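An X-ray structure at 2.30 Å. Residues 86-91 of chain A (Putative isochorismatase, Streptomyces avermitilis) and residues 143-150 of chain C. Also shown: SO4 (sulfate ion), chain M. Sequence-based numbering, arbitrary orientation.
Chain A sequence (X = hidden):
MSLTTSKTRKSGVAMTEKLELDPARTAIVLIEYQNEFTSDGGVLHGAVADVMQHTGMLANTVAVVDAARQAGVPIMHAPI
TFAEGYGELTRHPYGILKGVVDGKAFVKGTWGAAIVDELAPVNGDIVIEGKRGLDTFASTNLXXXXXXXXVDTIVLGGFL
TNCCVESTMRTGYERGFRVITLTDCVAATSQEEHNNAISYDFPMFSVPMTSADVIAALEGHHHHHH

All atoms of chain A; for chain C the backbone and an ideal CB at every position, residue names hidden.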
# COMPACT_ATOMS: atom_id res chain seq x y z
N TYR A 86 -10.67 3.51 22.68
CA TYR A 86 -9.56 2.92 21.88
C TYR A 86 -9.87 1.54 21.30
O TYR A 86 -8.97 0.75 21.04
CB TYR A 86 -8.22 2.93 22.67
CG TYR A 86 -7.76 4.34 22.98
CD1 TYR A 86 -7.09 5.09 22.04
CD2 TYR A 86 -8.05 4.94 24.20
CE1 TYR A 86 -6.72 6.38 22.29
CE2 TYR A 86 -7.65 6.27 24.45
CZ TYR A 86 -6.99 6.96 23.49
OH TYR A 86 -6.59 8.28 23.71
N GLY A 87 -11.14 1.26 21.06
CA GLY A 87 -11.57 -0.07 20.60
C GLY A 87 -11.20 -0.36 19.13
O GLY A 87 -11.42 -1.51 18.66
N GLU A 88 -10.66 0.65 18.43
CA GLU A 88 -10.15 0.51 17.07
C GLU A 88 -8.71 -0.03 17.02
O GLU A 88 -8.20 -0.33 15.92
CB GLU A 88 -10.16 1.87 16.29
CG GLU A 88 -11.54 2.56 16.24
CD GLU A 88 -11.49 4.01 15.77
OE1 GLU A 88 -10.73 4.83 16.34
OE2 GLU A 88 -12.22 4.35 14.83
N LEU A 89 -8.05 -0.08 18.19
CA LEU A 89 -6.66 -0.55 18.31
C LEU A 89 -6.66 -1.85 19.07
O LEU A 89 -7.59 -2.13 19.81
CB LEU A 89 -5.81 0.42 19.09
CG LEU A 89 -5.66 1.82 18.51
CD1 LEU A 89 -4.62 2.61 19.37
CD2 LEU A 89 -5.29 1.83 17.00
N THR A 90 -5.59 -2.64 18.89
CA THR A 90 -5.27 -3.73 19.82
C THR A 90 -5.45 -3.31 21.26
O THR A 90 -5.08 -2.21 21.62
CB THR A 90 -3.79 -4.21 19.68
OG1 THR A 90 -3.50 -5.20 20.68
CG2 THR A 90 -2.77 -3.03 19.78
N ARG A 91 -5.94 -4.22 22.09
CA ARG A 91 -6.04 -3.98 23.55
C ARG A 91 -4.69 -3.97 24.27
O ARG A 91 -4.60 -3.52 25.41
CB ARG A 91 -6.93 -5.03 24.22
CG ARG A 91 -8.36 -5.08 23.73
CD ARG A 91 -8.89 -6.53 23.72
NE ARG A 91 -9.02 -7.06 25.08
CZ ARG A 91 -10.12 -7.63 25.59
NH1 ARG A 91 -11.24 -7.79 24.86
NH2 ARG A 91 -10.09 -8.07 26.86
N UNK C 143 -7.41 -1.51 6.81
CA UNK C 143 -6.23 -2.42 7.09
C UNK C 143 -5.61 -2.17 8.44
O UNK C 143 -5.50 -3.05 9.28
CB UNK C 143 -5.15 -2.25 6.03
N UNK C 144 -5.27 -0.94 8.71
CA UNK C 144 -4.76 -0.62 10.02
C UNK C 144 -5.60 -1.20 11.13
O UNK C 144 -5.06 -1.80 12.03
CB UNK C 144 -4.66 0.90 10.19
N UNK C 145 -6.91 -1.06 11.08
CA UNK C 145 -7.75 -1.40 12.22
C UNK C 145 -7.92 -2.91 12.34
O UNK C 145 -7.85 -3.47 13.43
CB UNK C 145 -9.12 -0.72 12.10
N UNK C 146 -8.15 -3.59 11.22
CA UNK C 146 -8.25 -5.05 11.22
C UNK C 146 -7.02 -5.74 11.76
O UNK C 146 -7.10 -6.74 12.56
CB UNK C 146 -8.52 -5.55 9.80
N UNK C 147 -5.87 -5.22 11.33
CA UNK C 147 -4.60 -5.76 11.78
C UNK C 147 -4.36 -5.40 13.19
O UNK C 147 -3.99 -6.27 13.96
CB UNK C 147 -3.44 -5.27 10.91
N UNK C 148 -4.58 -4.14 13.57
CA UNK C 148 -4.46 -3.80 14.98
C UNK C 148 -5.34 -4.71 15.89
O UNK C 148 -4.90 -5.08 16.98
CB UNK C 148 -4.84 -2.33 15.18
N UNK C 149 -6.52 -5.08 15.45
CA UNK C 149 -7.43 -5.87 16.29
C UNK C 149 -7.20 -7.38 16.20
O UNK C 149 -7.88 -8.15 16.85
CB UNK C 149 -8.88 -5.56 15.90
N UNK C 150 -6.28 -7.81 15.35
CA UNK C 150 -6.12 -9.24 15.08
C UNK C 150 -7.25 -9.92 14.31
O UNK C 150 -7.49 -11.09 14.51
CB UNK C 150 -5.94 -9.97 16.41
S SO4 M . -1.20 -5.82 5.41
O1 SO4 M . -0.09 -6.38 6.21
O2 SO4 M . -2.46 -6.34 5.95
O3 SO4 M . -1.12 -4.37 5.43
O4 SO4 M . -1.12 -6.21 4.01

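Position 143 lies in a helix that begins earlier in chain C, and its ideal CB has nothing of chain A within 5.5 Å. Chain A sets no rule here, but the sulfate nearby makes a polar group plausible. The residue is Asp C143.

At position 144 CA-to-CB points sideways, and again the ideal CB is out of contact. Leu A89, however, extends its CD2 methyl in this direction, so a long apolar or aromatic side chain could reach what a short one could not. Phe C144 does so with chi1 in t: its CE2 lies 3.4 Å from CD2 of Leu A89, which meets the ring at its edge.

Position 145 also points sideways, but its ideal CB is 4.0 Å from Glu A88 O, beside the aliphatic start of the Glu A88 side chain. A medium-sized apolar residue such as Val, Ile, Leu or Met would suit. Ile C145 sets CG2 3.5 Å from Glu A88 O and CD1 3.9 Å from Glu A88 CB.

Position 146 points away from chain A, which leaves the choice open; it is Leu C146. Position 147 is out of reach of chain A, but a long basic residue could serve the sulfate. Arg C147 donates from NE to sulfate O2 at 2.7 Å, with a weak second bond from NH2 to the same oxygen at 3.1 Å. Arg C147 NE also makes a long salt bridge with Asp C143 OD1, at 3.7 Å.

Position 148 is the one whose CA-to-CB points toward chain A. Its ideal CB sits 3.8 Å from Thr A90 N and 4.0 Å from Leu A89 CA, so space is short and a backbone NH is on offer. A small side chain with an acceptor fits: Ser, perhaps Thr. Ser C148 accepts from Thr A90 N through OG at 2.8 Å, with a nearly straight angle of 168°.

At position 149 CA-to-CB runs sideways, yet the carbonyl of Gly A87 waits farther along, within range of a long donor such as Lys or Arg. Lys C149 passes CG 3.9 Å from Glu A88 O, then bends through p at chi3 and chi4 to bring NZ 2.8 Å from Gly A87 O in a hydrogen bond.

Position 150 has phi 69° and closes a Schellman motif, its N bonded to the carbonyl O of 147 at 3.1 Å. Positive phi favours glycine; it is Gly C150.

Chain C, residues 143-150: DFILRSKG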
# COMPACT_ATOMS: atom_id res chain seq x y z
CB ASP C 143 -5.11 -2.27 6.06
CG ASP C 143 -4.44 -3.66 5.69
OD1 ASP C 143 -4.79 -4.73 6.24
OD2 ASP C 143 -3.63 -3.68 4.75
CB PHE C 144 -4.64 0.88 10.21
CG PHE C 144 -3.95 1.26 11.47
CD1 PHE C 144 -2.59 1.45 11.51
CD2 PHE C 144 -4.66 1.35 12.65
CE1 PHE C 144 -1.97 1.77 12.70
CE2 PHE C 144 -4.03 1.67 13.84
CZ PHE C 144 -2.71 1.89 13.87
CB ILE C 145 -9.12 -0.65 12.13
CG1 ILE C 145 -8.90 0.85 12.38
CG2 ILE C 145 -10.11 -1.21 13.08
CD1 ILE C 145 -10.18 1.68 12.41
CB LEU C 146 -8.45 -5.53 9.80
CG LEU C 146 -9.78 -5.25 9.09
CD1 LEU C 146 -9.62 -5.54 7.63
CD2 LEU C 146 -10.89 -6.16 9.68
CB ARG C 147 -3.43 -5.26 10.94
CG ARG C 147 -3.46 -5.74 9.54
CD ARG C 147 -3.71 -7.21 9.46
NE ARG C 147 -3.47 -7.67 8.08
CZ ARG C 147 -3.66 -8.92 7.69
NH1 ARG C 147 -4.08 -9.82 8.55
NH2 ARG C 147 -3.45 -9.25 6.42
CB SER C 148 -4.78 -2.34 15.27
OG SER C 148 -4.21 -1.99 16.51
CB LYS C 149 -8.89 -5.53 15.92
CG LYS C 149 -9.28 -4.04 16.22
CD LYS C 149 -10.72 -3.66 15.81
CE LYS C 149 -11.77 -4.40 16.64
NZ LYS C 149 -11.52 -4.21 18.09
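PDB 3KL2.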